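Local coordinates for protein predicted component of a thermophile-specific DNA repair system, contains a RAMP domain (Methanopyrus kandleri, PDB 4N0L) that is the RNA-binding Csm3 protein of a type III-A CRISPR system, has an RRM-like fold, and may also act as an endonuclease, at residues A60-A65 / C115-I120; V91-Y96 / G235-S240; W109-T114 / L242-S247; L251-G256 / L331-W336. All coordinates share one frame; numbering follows the deposited sequence.

How the contacts relate
Three of the four contacts use helix 238-255, which with helix 51-69 supplies the two helices of the RRM-like fold. Contact 2 meets the start of helix 238-255, contact 3 its middle and contact 4 its C-terminal end, so the centres of contacts 2 and 4 lie about 24 Å apart. Contact 1 joins helix 51-69 to the zinc-bound helix 116-121, and its centre is about 8 Å from that of contact 3. Along the chain contacts 1, 2 and 3 cross, their segments alternating, whereas contacts 1, 2 and 3 each close before contact 4 opens. The zinc-bearing insertion is thereby packed against both helices of the core, and contact 4 adds a C-terminal helix.

Contact 1: A60-A65 / C115-I120; sequences ALFELA and CPVCRI. With ZN (zinc ion), chain C.
Phe62 and Val117 reach past one another from their two helices, and the ring meets the valine obliquely: CE2 of Phe62 lies 3.6 Å from CG2 of Val117. Phe62 has CG anti to its own nitrogen (chi1 177°), which carries the ring across to the beginning of helix 116-121. There Pro116 crosses it at about a right angle, its CB near the ring plane at the edge, 4.1 Å from CZ of Phe62. Both methyls of Val117 are in use. CG2 meets the phenyl ring and also the backbone of Glu63, while CG1 sits 3.9 Å from CB of Glu63, touching only the base of that side chain. The helix segments run nearly antiparallel, at 155°, with axes 10.1 Å apart.

This is where helix 51-69 of the RRM-like fold meets a zinc site built from three cysteines and one histidine. Cys115, at the N-cap, and Cys118, one turn on, form its CxxC half, with SG of Cys115 2.3 Å from the zinc ion and SG of Cys118 also 2.3 Å from it; His86 and Cys88 complete the set. Glu63 reaches the site's second shell: its OE1 accepts a hydrogen bond from the backbone N of His86 and forms a salt bridge with Arg59, and so ties the helix to the peptide of a metal ligand. Phe62 in turn meets the ring of Tyr244, from helix 238-255, with planes at about 45°.

Contact 2: V91-Y96 / G235-S240; sequences VRREVY and GEELES
Arg93 faces Glu236 and Glu237 in a salt-bridge network that joins the first turn of helix 93-99 to the residues leading into helix 238-255 of the RRM-like fold. CB of Arg93 points across the gap, and CG packs against the methyl CG2 of Thr114. Beyond CD the chain bends (chi3 -50°), turning the guanidinium toward the two glutamates.

CZ has OE1 of Glu236 3.6 Å away, with that carboxylate lying over one face of the guanidinium and the two planes 50° apart. NH2 of Arg93 comes closer still, 2.9 Å from OE1 of Glu236. The oxygen stands well out of the guanidinium plane, however, so no N-H points at it and the attraction is one of charge alone. NH2 also forms a salt bridge with Asp234, the stronger partner of this arginine. NH1 reaches the other glutamate, 3.5 Å from OE2 of Glu237, in a looser bridge whose planes stand 78° apart.

The three residues are unequally placed: Glu236 is exposed, while Glu237 is buried and holds several partners. Its OE1 pairs with Arg171. These positive neighbours would be expected to favour the ionised carboxylate. OE2 of Glu237 makes its strongest polar contact with the loop just before the zinc ligand Cys115, a hydrogen bond to OG1 of Thr114.

Contact 3: W109-T114 / L242-S247; sequences WLENGT and LKYLMS
Glu111 reaches Tyr244 by stretching out fully, with CG opposite the main-chain nitrogen (chi1 -174°) and the chain extended beyond it. Tyr244 answers with CG set opposite its carbonyl carbon (chi1 -65°), which sends the ring out from helix 238-255 toward the loop. The phenol donates a hydrogen bond, OH of Tyr244 to OE1 of Glu111 at 2.6 Å. It arrives on the syn side of that oxygen, 25° out of the carboxylate plane, and OE1 in turn lies in the ring plane at its edge; OE2 stands 3.2 Å from OH of Tyr244.

Glu111 is the first residue of a type I' beta turn that ends at Thr114, with Asn112 and Gly113 at the corner. The turn is closed by paired backbone bonds, N of Glu111 to O of Thr114 at 2.9 Å and N of Thr114 to O of Glu111 at 3.2 Å. It directly precedes the zinc ligand Cys115, so the tyrosine ties the metal-binding loop to a core helix of the RRM-like fold.

A water adds a second, looser link from the same helix. It accepts from NZ of Lys243 at 2.6 Å and donates weakly to OE1 of Glu111. The Tyr244 ring is itself held in an aromatic group, packed edge-to-face with Trp66 and lying against Pro116 and Ile120 of helix 116-121.

Contact 4: L251-G256 / L331-W336; sequences LVEDQG and LRPEEW
Glu253 and Arg332 form a salt bridge between the C-terminal end of helix 238-255, the second helix of the RRM-like fold, and the N-terminus of helix 333-338. Arg332 grips the carboxylate side-on with two nitrogens, one for each oxygen. NE donates to OE2 of Glu253 at 2.9 Å, with an angle of 143° at the hydrogen, and NH1 donates to OE1 of Glu253 at 3.2 Å, a straighter bond. Both donors come from above the carboxylate plane, which stands 79° from that of the guanidinium. Bends at chi2 and chi3 curl the arginine back to make this possible.

Each carboxylate oxygen has a further donor. The backbone N of Phe270, on strand 268-278, gives OE2 its strongest bond, so the glutamate links helix, sheet and C-terminal region together. OE1 of Glu253 accepts from a water at 2.8 Å, and that water accepts in turn from N of Glu334 at 2.9 Å, satisfying an amide of the first helical turn. Arginine and helix start together should favour the charged form of Glu253. Pro333 closes in beside it, CD 3.2 Å from OE2 of Glu253.

Trp336 puts its indole NE1 on O of Ile272, a second tie to strand 268-278. Arg332 occupies the N-cap position, and Glu335 supplies one half of a capping box: OE1 of Glu335 uses its anti lone pair to accept N of Arg332 at 2.8 Å, almost perfectly straight at 179°.

Contact 1: A60-A65 / C115-I120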
loop_
_atom_site.group_PDB
_atom_site.type_symbol
_atom_site.label_atom_id
_atom_site.label_comp_id
_atom_site.label_asym_id
_atom_site.label_seq_id
_atom_site.Cartn_x
_atom_site.Cartn_y
_atom_site.Cartn_z
ATOM N N ALA A 60 0.287 0.071 7.831
ATOM C CA ALA A 60 0.482 -0.332 9.220
ATOM C C ALA A 60 1.506 -1.458 9.351
ATOM O O ALA A 60 2.285 -1.490 10.304
ATOM C CB ALA A 60 -0.843 -0.747 9.837
ATOM N N LEU A 61 1.498 -2.382 8.396
ATOM C CA LEU A 61 2.419 -3.515 8.427
ATOM C C LEU A 61 3.808 -3.144 7.912
ATOM O O LEU A 61 4.818 -3.584 8.465
ATOM C CB LEU A 61 1.858 -4.682 7.612
ATOM C CG LEU A 61 0.523 -5.247 8.095
ATOM C CD1 LEU A 61 0.032 -6.337 7.162
ATOM C CD2 LEU A 61 0.656 -5.769 9.517
ATOM N N PHE A 62 3.858 -2.341 6.853
ATOM C CA PHE A 62 5.136 -1.905 6.301
ATOM C C PHE A 62 5.939 -1.058 7.283
ATOM O O PHE A 62 7.152 -1.222 7.398
ATOM C CB PHE A 62 4.944 -1.119 5.006
ATOM C CG PHE A 62 6.228 -0.596 4.430
ATOM C CD1 PHE A 62 7.155 -1.462 3.873
ATOM C CD2 PHE A 62 6.523 0.761 4.469
ATOM C CE1 PHE A 62 8.346 -0.986 3.351
ATOM C CE2 PHE A 62 7.713 1.243 3.948
ATOM C CZ PHE A 62 8.625 0.367 3.390
ATOM N N GLU A 63 5.269 -0.138 7.968
ATOM C CA GLU A 63 5.969 0.762 8.879
ATOM C C GLU A 63 6.607 -0.024 10.023
ATOM O O GLU A 63 7.723 0.283 10.441
ATOM C CB GLU A 63 5.027 1.856 9.410
ATOM C CG GLU A 63 3.995 1.417 10.438
ATOM C CD GLU A 63 3.084 2.558 10.862
ATOM O OE1 GLU A 63 3.421 3.724 10.573
ATOM O OE2 GLU A 63 2.040 2.293 11.491
ATOM N N LEU A 64 5.915 -1.057 10.497
ATOM C CA LEU A 64 6.455 -1.944 11.525
ATOM C C LEU A 64 7.652 -2.729 11.007
ATOM O O LEU A 64 8.670 -2.848 11.688
ATOM C CB LEU A 64 5.381 -2.908 12.027
ATOM C CG LEU A 64 4.310 -2.310 12.936
ATOM C CD1 LEU A 64 3.287 -3.370 13.315
ATOM C CD2 LEU A 64 4.945 -1.696 14.178
ATOM N N ALA A 65 7.516 -3.274 9.804
ATOM C CA ALA A 65 8.589 -4.046 9.186
ATOM C C ALA A 65 9.799 -3.163 8.915
ATOM O O ALA A 65 10.938 -3.583 9.110
ATOM C CB ALA A 65 8.109 -4.695 7.899
ATOM N N CYS A 115 11.807 9.281 3.665
ATOM C CA CYS A 115 11.127 8.208 4.378
ATOM C C CYS A 115 10.223 7.419 3.437
ATOM O O CYS A 115 9.262 7.965 2.896
ATOM C CB CYS A 115 10.309 8.772 5.541
ATOM S SG CYS A 115 9.536 7.523 6.603
ATOM N N PRO A 116 10.530 6.128 3.242
ATOM C CA PRO A 116 9.743 5.235 2.383
ATOM C C PRO A 116 8.290 5.123 2.833
ATOM O O PRO A 116 7.388 5.149 1.997
ATOM C CB PRO A 116 10.458 3.889 2.525
ATOM C CG PRO A 116 11.840 4.236 2.944
ATOM C CD PRO A 116 11.705 5.447 3.810
ATOM N N VAL A 117 8.077 4.983 4.137
ATOM C CA VAL A 117 6.731 4.886 4.695
ATOM C C VAL A 117 5.855 6.068 4.298
ATOM O O VAL A 117 4.796 5.900 3.694
ATOM C CB VAL A 117 6.762 4.802 6.232
ATOM C CG1 VAL A 117 5.344 4.786 6.792
ATOM C CG2 VAL A 117 7.533 3.571 6.682
ATOM N N CYS A 118 6.313 7.267 4.635
ATOM C CA CYS A 118 5.520 8.477 4.451
ATOM C C CYS A 118 5.449 8.941 2.991
ATOM O O CYS A 118 4.415 9.443 2.553
ATOM C CB CYS A 118 6.062 9.595 5.346
ATOM S SG CYS A 118 5.843 9.281 7.128
ATOM N N ARG A 119 6.535 8.783 2.239
ATOM C CA ARG A 119 6.543 9.235 0.847
ATOM C C ARG A 119 5.628 8.372 -0.034
ATOM O O ARG A 119 5.077 8.851 -1.027
ATOM C CB ARG A 119 7.972 9.244 0.286
ATOM C CG ARG A 119 8.459 7.899 -0.237
ATOM C CD ARG A 119 9.973 7.849 -0.380
ATOM N NE ARG A 119 10.404 6.600 -1.002
ATOM C CZ ARG A 119 11.611 6.063 -0.855
ATOM N NH1 ARG A 119 12.524 6.667 -0.104
ATOM N NH2 ARG A 119 11.903 4.918 -1.462
ATOM N N ILE A 120 5.463 7.105 0.340
ATOM C CA ILE A 120 4.620 6.174 -0.410
ATOM C C ILE A 120 3.170 6.192 0.072
ATOM O O ILE A 120 2.240 6.310 -0.726
ATOM C CB ILE A 120 5.156 4.724 -0.318
ATOM C CG1 ILE A 120 6.498 4.597 -1.042
ATOM C CG2 ILE A 120 4.155 3.739 -0.903
ATOM C CD1 ILE A 120 7.212 3.292 -0.767
HETATM ZN ZN ZN C . 8.049 8.877 7.761
#

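Contact 2: V91-Y96 / G235-S240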
loop_
_atom_site.group_PDB
_atom_site.type_symbol
_atom_site.label_atom_id
_atom_site.label_comp_id
_atom_site.label_asym_id
_atom_site.label_seq_id
_atom_site.Cartn_x
_atom_site.Cartn_y
_atom_site.Cartn_z
ATOM N N VAL A 91 9.662 13.658 3.271
ATOM C CA VAL A 91 8.964 12.985 2.181
ATOM C C VAL A 91 9.555 13.298 0.807
ATOM O O VAL A 91 9.250 12.623 -0.176
ATOM C CB VAL A 91 7.473 13.366 2.173
ATOM C CG1 VAL A 91 6.776 12.776 3.387
ATOM C CG2 VAL A 91 7.312 14.876 2.147
ATOM N N ARG A 92 10.392 14.327 0.747
ATOM C CA ARG A 92 11.131 14.652 -0.469
ATOM C C ARG A 92 12.543 15.088 -0.103
ATOM O O ARG A 92 12.776 15.599 0.992
ATOM C CB ARG A 92 10.412 15.741 -1.268
ATOM C CG ARG A 92 9.466 16.590 -0.435
ATOM C CD ARG A 92 9.807 18.069 -0.525
ATOM N NE ARG A 92 9.470 18.636 -1.827
ATOM N N ARG A 93 13.482 14.879 -1.018
ATOM C CA ARG A 93 14.892 15.115 -0.729
ATOM C C ARG A 93 15.199 16.570 -0.390
ATOM O O ARG A 93 16.142 16.839 0.349
ATOM C CB ARG A 93 15.759 14.662 -1.902
ATOM C CG ARG A 93 16.185 13.206 -1.812
ATOM C CD ARG A 93 17.229 12.874 -2.861
ATOM N NE ARG A 93 16.817 13.325 -4.186
ATOM C CZ ARG A 93 15.931 12.692 -4.948
ATOM N NH1 ARG A 93 15.359 11.576 -4.518
ATOM N NH2 ARG A 93 15.616 13.179 -6.141
ATOM N N GLU A 94 14.406 17.497 -0.922
ATOM C CA GLU A 94 14.537 18.911 -0.576
ATOM C C GLU A 94 14.518 19.110 0.935
ATOM O O GLU A 94 15.419 19.734 1.499
ATOM C CB GLU A 94 13.426 19.741 -1.218
ATOM C CG GLU A 94 13.625 20.036 -2.693
ATOM C CD GLU A 94 12.314 20.165 -3.443
ATOM O OE1 GLU A 94 11.382 19.387 -3.154
ATOM O OE2 GLU A 94 12.214 21.057 -4.312
ATOM N N VAL A 95 13.480 18.575 1.574
ATOM C CA VAL A 95 13.318 18.644 3.024
ATOM C C VAL A 95 14.582 18.237 3.781
ATOM O O VAL A 95 15.020 18.948 4.687
ATOM C CB VAL A 95 12.145 17.758 3.494
ATOM C CG1 VAL A 95 12.118 17.663 5.011
ATOM C CG2 VAL A 95 10.827 18.305 2.969
ATOM N N TYR A 96 15.169 17.099 3.415
ATOM C CA TYR A 96 16.368 16.625 4.101
ATOM C C TYR A 96 17.573 17.540 3.881
ATOM O O TYR A 96 18.326 17.808 4.818
ATOM C CB TYR A 96 16.726 15.209 3.663
ATOM C CG TYR A 96 18.031 14.726 4.258
ATOM C CD1 TYR A 96 18.092 14.286 5.575
ATOM C CD2 TYR A 96 19.202 14.716 3.510
ATOM C CE1 TYR A 96 19.281 13.850 6.129
ATOM C CE2 TYR A 96 20.396 14.281 4.056
ATOM C CZ TYR A 96 20.429 13.849 5.365
ATOM O OH TYR A 96 21.613 13.414 5.914
ATOM N N GLY A 235 12.031 9.899 -10.010
ATOM C CA GLY A 235 12.655 8.817 -10.753
ATOM C C GLY A 235 13.672 8.008 -9.969
ATOM O O GLY A 235 13.782 6.794 -10.143
ATOM N N GLU A 236 14.418 8.687 -9.106
ATOM C CA GLU A 236 15.458 8.048 -8.309
ATOM C C GLU A 236 14.870 7.116 -7.251
ATOM O O GLU A 236 15.533 6.183 -6.800
ATOM C CB GLU A 236 16.343 9.105 -7.656
ATOM C CG GLU A 236 17.317 9.757 -8.625
ATOM C CD GLU A 236 17.883 11.058 -8.093
ATOM O OE1 GLU A 236 17.236 12.108 -8.293
ATOM O OE2 GLU A 236 18.969 11.031 -7.478
ATOM N N GLU A 237 13.630 7.380 -6.852
ATOM C CA GLU A 237 12.967 6.576 -5.828
ATOM C C GLU A 237 11.955 5.600 -6.422
ATOM O O GLU A 237 11.262 4.898 -5.688
ATOM C CB GLU A 237 12.267 7.473 -4.806
ATOM C CG GLU A 237 13.185 8.058 -3.748
ATOM C CD GLU A 237 12.577 9.254 -3.041
ATOM O OE1 GLU A 237 11.387 9.551 -3.282
ATOM O OE2 GLU A 237 13.285 9.887 -2.230
ATOM N N LEU A 238 11.881 5.558 -7.749
ATOM C CA LEU A 238 10.884 4.751 -8.447
ATOM C C LEU A 238 10.984 3.261 -8.119
ATOM O O LEU A 238 10.015 2.648 -7.669
ATOM C CB LEU A 238 11.012 4.953 -9.959
ATOM C CG LEU A 238 10.247 3.966 -10.840
ATOM C CD1 LEU A 238 8.756 4.109 -10.590
ATOM C CD2 LEU A 238 10.572 4.180 -12.308
ATOM N N GLU A 239 12.158 2.682 -8.349
ATOM C CA GLU A 239 12.354 1.256 -8.122
ATOM C C GLU A 239 12.227 0.913 -6.643
ATOM O O GLU A 239 11.634 -0.106 -6.283
ATOM C CB GLU A 239 13.713 0.801 -8.652
ATOM C CG GLU A 239 14.014 -0.656 -8.357
ATOM C CD GLU A 239 15.143 -1.203 -9.200
ATOM O OE1 GLU A 239 15.881 -0.397 -9.804
ATOM O OE2 GLU A 239 15.287 -2.441 -9.265
ATOM N N SER A 240 12.793 1.766 -5.793
ATOM C CA SER A 240 12.741 1.558 -4.353
ATOM C C SER A 240 11.300 1.541 -3.855
ATOM O O SER A 240 10.936 0.705 -3.026
ATOM C CB SER A 240 13.537 2.643 -3.623
ATOM O OG SER A 240 14.728 2.112 -3.067
#

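Contact 3: W109-T114 / L242-S247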
loop_
_atom_site.group_PDB
_atom_site.type_symbol
_atom_site.label_atom_id
_atom_site.label_comp_id
_atom_site.label_asym_id
_atom_site.label_seq_id
_atom_site.Cartn_x
_atom_site.Cartn_y
_atom_site.Cartn_z
ATOM N N TRP A 109 15.300 6.000 10.172
ATOM C CA TRP A 109 14.261 5.472 9.293
ATOM C C TRP A 109 14.335 6.118 7.915
ATOM O O TRP A 109 13.421 5.975 7.103
ATOM C CB TRP A 109 12.872 5.695 9.894
ATOM C CG TRP A 109 12.495 7.139 10.009
ATOM C CD1 TRP A 109 11.912 7.913 9.047
ATOM C CD2 TRP A 109 12.661 7.982 11.155
ATOM N NE1 TRP A 109 11.713 9.188 9.521
ATOM C CE2 TRP A 109 12.163 9.255 10.813
ATOM C CE3 TRP A 109 13.185 7.784 12.436
ATOM C CZ2 TRP A 109 12.173 10.325 11.705
ATOM C CZ3 TRP A 109 13.195 8.848 13.320
ATOM C CH2 TRP A 109 12.692 10.102 12.951
ATOM N N LEU A 110 15.423 6.836 7.661
ATOM C CA LEU A 110 15.591 7.524 6.390
ATOM C C LEU A 110 16.441 6.694 5.427
ATOM O O LEU A 110 17.361 5.993 5.849
ATOM C CB LEU A 110 16.232 8.897 6.619
ATOM C CG LEU A 110 15.297 10.010 7.101
ATOM C CD1 LEU A 110 15.959 11.377 6.969
ATOM C CD2 LEU A 110 13.977 9.974 6.355
ATOM N N GLU A 111 16.122 6.762 4.138
ATOM C CA GLU A 111 16.944 6.134 3.105
ATOM C C GLU A 111 17.156 7.105 1.952
ATOM O O GLU A 111 16.192 7.547 1.322
ATOM C CB GLU A 111 16.306 4.838 2.598
ATOM C CG GLU A 111 17.191 4.064 1.628
ATOM C CD GLU A 111 16.621 2.707 1.257
ATOM O OE1 GLU A 111 15.566 2.669 0.589
ATOM O OE2 GLU A 111 17.228 1.681 1.633
ATOM N N ASN A 112 18.419 7.421 1.673
ATOM C CA ASN A 112 18.778 8.476 0.727
ATOM C C ASN A 112 18.009 9.771 0.985
ATOM O O ASN A 112 17.558 10.438 0.051
ATOM C CB ASN A 112 18.549 8.007 -0.714
ATOM C CG ASN A 112 19.332 6.751 -1.049
ATOM O OD1 ASN A 112 20.461 6.568 -0.595
ATOM N ND2 ASN A 112 18.733 5.880 -1.853
ATOM N N GLY A 113 17.858 10.110 2.262
ATOM C CA GLY A 113 17.291 11.384 2.663
ATOM C C GLY A 113 15.781 11.448 2.811
ATOM O O GLY A 113 15.248 12.464 3.258
ATOM N N THR A 114 15.081 10.378 2.445
ATOM C CA THR A 114 13.621 10.389 2.512
ATOM C C THR A 114 13.053 9.161 3.216
ATOM O O THR A 114 13.722 8.136 3.348
ATOM C CB THR A 114 12.988 10.477 1.110
ATOM O OG1 THR A 114 13.387 9.347 0.327
ATOM C CG2 THR A 114 13.407 11.765 0.408
ATOM N N LEU A 242 8.592 0.763 -5.588
ATOM C CA LEU A 242 7.963 -0.458 -6.076
ATOM C C LEU A 242 8.328 -1.646 -5.197
ATOM O O LEU A 242 7.479 -2.483 -4.890
ATOM C CB LEU A 242 8.366 -0.730 -7.525
ATOM C CG LEU A 242 7.845 0.270 -8.558
ATOM C CD1 LEU A 242 8.239 -0.154 -9.964
ATOM C CD2 LEU A 242 6.336 0.442 -8.440
ATOM N N LYS A 243 9.594 -1.712 -4.797
ATOM C CA LYS A 243 10.064 -2.754 -3.893
ATOM C C LYS A 243 9.303 -2.737 -2.577
ATOM O O LYS A 243 8.861 -3.776 -2.091
ATOM C CB LYS A 243 11.564 -2.601 -3.627
ATOM C CG LYS A 243 12.177 -3.779 -2.885
ATOM C CD LYS A 243 13.226 -3.326 -1.885
ATOM C CE LYS A 243 14.358 -2.586 -2.572
ATOM N NZ LYS A 243 15.240 -1.891 -1.596
ATOM N N TYR A 244 9.150 -1.547 -2.007
ATOM C CA TYR A 244 8.500 -1.403 -0.712
ATOM C C TYR A 244 6.987 -1.575 -0.814
ATOM O O TYR A 244 6.361 -2.130 0.087
ATOM C CB TYR A 244 8.852 -0.047 -0.097
ATOM C CG TYR A 244 10.325 0.087 0.233
ATOM C CD1 TYR A 244 11.038 -0.988 0.753
ATOM C CD2 TYR A 244 11.006 1.279 0.015
ATOM C CE1 TYR A 244 12.382 -0.877 1.054
ATOM C CE2 TYR A 244 12.352 1.399 0.312
ATOM C CZ TYR A 244 13.034 0.316 0.831
ATOM O OH TYR A 244 14.374 0.424 1.130
ATOM N N LEU A 245 6.405 -1.111 -1.915
ATOM C CA LEU A 245 4.982 -1.308 -2.161
ATOM C C LEU A 245 4.659 -2.798 -2.265
ATOM O O LEU A 245 3.734 -3.289 -1.614
ATOM C CB LEU A 245 4.544 -0.582 -3.433
ATOM C CG LEU A 245 3.093 -0.831 -3.856
ATOM C CD1 LEU A 245 2.136 -0.425 -2.743
ATOM C CD2 LEU A 245 2.769 -0.094 -5.146
ATOM N N MET A 246 5.426 -3.507 -3.089
ATOM C CA MET A 246 5.287 -4.954 -3.219
ATOM C C MET A 246 5.510 -5.640 -1.877
ATOM O O MET A 246 4.768 -6.550 -1.506
ATOM C CB MET A 246 6.269 -5.508 -4.252
ATOM C CG MET A 246 5.949 -5.173 -5.700
ATOM S SD MET A 246 4.337 -5.775 -6.229
ATOM C CE MET A 246 4.334 -5.249 -7.943
ATOM N N SER A 247 6.545 -5.202 -1.163
ATOM C CA SER A 247 6.872 -5.759 0.146
ATOM C C SER A 247 5.713 -5.624 1.124
ATOM O O SER A 247 5.446 -6.534 1.909
ATOM C CB SER A 247 8.112 -5.078 0.727
ATOM O OG SER A 247 9.224 -5.227 -0.139
HETATM O O HOH W 1 16.460 0.402 -1.654
#

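Contact 4: L251-G256 / L331-W336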
loop_
_atom_site.group_PDB
_atom_site.type_symbol
_atom_site.label_atom_id
_atom_site.label_comp_id
_atom_site.label_asym_id
_atom_site.label_seq_id
_atom_site.Cartn_x
_atom_site.Cartn_y
_atom_site.Cartn_z
ATOM N N LEU A 251 3.627 -8.536 3.049
ATOM C CA LEU A 251 3.341 -8.519 4.480
ATOM C C LEU A 251 1.863 -8.761 4.761
ATOM O O LEU A 251 1.509 -9.448 5.719
ATOM C CB LEU A 251 3.776 -7.191 5.094
ATOM C CG LEU A 251 5.285 -6.949 5.145
ATOM C CD1 LEU A 251 5.575 -5.504 5.497
ATOM C CD2 LEU A 251 5.945 -7.894 6.138
ATOM N N VAL A 252 1.004 -8.175 3.931
ATOM C CA VAL A 252 -0.436 -8.374 4.050
ATOM C C VAL A 252 -0.787 -9.843 3.786
ATOM O O VAL A 252 -1.662 -10.409 4.443
ATOM C CB VAL A 252 -1.214 -7.453 3.088
ATOM C CG1 VAL A 252 -2.701 -7.757 3.141
ATOM C CG2 VAL A 252 -0.973 -5.997 3.451
ATOM N N GLU A 253 -0.100 -10.453 2.825
ATOM C CA GLU A 253 -0.259 -11.884 2.559
ATOM C C GLU A 253 0.108 -12.718 3.788
ATOM O O GLU A 253 -0.633 -13.619 4.176
ATOM C CB GLU A 253 0.591 -12.319 1.357
ATOM C CG GLU A 253 0.135 -11.723 0.025
ATOM C CD GLU A 253 0.950 -12.216 -1.164
ATOM O OE1 GLU A 253 2.111 -12.629 -0.968
ATOM O OE2 GLU A 253 0.430 -12.178 -2.301
ATOM N N ASP A 254 1.245 -12.402 4.401
ATOM C CA ASP A 254 1.752 -13.170 5.538
ATOM C C ASP A 254 0.957 -12.961 6.826
ATOM O O ASP A 254 0.898 -13.851 7.674
ATOM C CB ASP A 254 3.219 -12.819 5.807
ATOM C CG ASP A 254 4.154 -13.330 4.729
ATOM O OD1 ASP A 254 5.310 -12.861 4.687
ATOM O OD2 ASP A 254 3.737 -14.187 3.922
ATOM N N GLN A 255 0.359 -11.784 6.983
ATOM C CA GLN A 255 -0.255 -11.432 8.260
ATOM C C GLN A 255 -1.759 -11.158 8.175
ATOM O O GLN A 255 -2.408 -10.958 9.200
ATOM C CB GLN A 255 0.464 -10.217 8.856
ATOM C CG GLN A 255 1.855 -10.536 9.401
ATOM C CD GLN A 255 2.632 -9.294 9.803
ATOM O OE1 GLN A 255 3.525 -8.845 9.085
ATOM N NE2 GLN A 255 2.298 -8.737 10.963
ATOM N N GLY A 256 -2.311 -11.143 6.965
ATOM C CA GLY A 256 -3.746 -10.969 6.790
ATOM C C GLY A 256 -4.162 -9.538 6.491
ATOM O O GLY A 256 -3.511 -8.591 6.941
ATOM N N LEU A 331 2.366 -12.825 -11.219
ATOM C CA LEU A 331 3.431 -12.989 -10.238
ATOM C C LEU A 331 2.958 -12.473 -8.886
ATOM O O LEU A 331 2.193 -11.512 -8.808
ATOM C CB LEU A 331 4.707 -12.264 -10.675
ATOM C CG LEU A 331 5.382 -12.754 -11.958
ATOM C CD1 LEU A 331 6.623 -11.931 -12.272
ATOM C CD2 LEU A 331 5.728 -14.234 -11.854
ATOM N N ARG A 332 3.410 -13.125 -7.823
ATOM C CA ARG A 332 3.102 -12.686 -6.471
ATOM C C ARG A 332 4.011 -11.502 -6.132
ATOM O O ARG A 332 5.045 -11.327 -6.779
ATOM C CB ARG A 332 3.278 -13.844 -5.484
ATOM C CG ARG A 332 2.283 -14.981 -5.700
ATOM C CD ARG A 332 0.959 -14.726 -4.993
ATOM N NE ARG A 332 1.104 -14.680 -3.541
ATOM C CZ ARG A 332 0.988 -15.739 -2.745
ATOM N NH1 ARG A 332 1.137 -15.603 -1.434
ATOM N NH2 ARG A 332 0.727 -16.932 -3.259
ATOM N N PRO A 333 3.623 -10.677 -5.139
ATOM C CA PRO A 333 4.396 -9.485 -4.760
ATOM C C PRO A 333 5.896 -9.741 -4.612
ATOM O O PRO A 333 6.702 -8.991 -5.163
ATOM C CB PRO A 333 3.783 -9.093 -3.416
ATOM C CG PRO A 333 2.370 -9.521 -3.532
ATOM C CD PRO A 333 2.381 -10.787 -4.347
ATOM N N GLU A 334 6.255 -10.801 -3.897
ATOM C CA GLU A 334 7.657 -11.121 -3.645
ATOM C C GLU A 334 8.381 -11.516 -4.933
ATOM O O GLU A 334 9.587 -11.305 -5.071
ATOM C CB GLU A 334 7.756 -12.248 -2.615
ATOM C CG GLU A 334 9.170 -12.648 -2.238
ATOM C CD GLU A 334 9.205 -13.879 -1.354
ATOM O OE1 GLU A 334 8.133 -14.479 -1.129
ATOM O OE2 GLU A 334 10.304 -14.247 -0.886
ATOM N N GLU A 335 7.639 -12.068 -5.885
ATOM C CA GLU A 335 8.216 -12.447 -7.169
ATOM C C GLU A 335 8.491 -11.224 -8.041
ATOM O O GLU A 335 9.488 -11.178 -8.762
ATOM C CB GLU A 335 7.298 -13.430 -7.900
ATOM C CG GLU A 335 7.084 -14.733 -7.146
ATOM C CD GLU A 335 6.231 -15.720 -7.915
ATOM O OE1 GLU A 335 5.051 -15.410 -8.179
ATOM O OE2 GLU A 335 6.742 -16.807 -8.255
ATOM N N TRP A 336 7.607 -10.235 -7.971
ATOM C CA TRP A 336 7.828 -8.970 -8.665
ATOM C C TRP A 336 9.070 -8.257 -8.139
ATOM O O TRP A 336 9.811 -7.644 -8.908
ATOM C CB TRP A 336 6.606 -8.058 -8.538
ATOM C CG TRP A 336 5.510 -8.402 -9.496
ATOM C CD1 TRP A 336 4.347 -9.056 -9.211
ATOM C CD2 TRP A 336 5.478 -8.122 -10.900
ATOM N NE1 TRP A 336 3.589 -9.192 -10.348
ATOM C CE2 TRP A 336 4.263 -8.629 -11.401
ATOM C CE3 TRP A 336 6.359 -7.487 -11.785
ATOM C CZ2 TRP A 336 3.903 -8.523 -12.743
ATOM C CZ3 TRP A 336 6.002 -7.384 -13.117
ATOM C CH2 TRP A 336 4.786 -7.898 -13.584
HETATM O O HOH W 2 4.514 -12.571 -2.487
#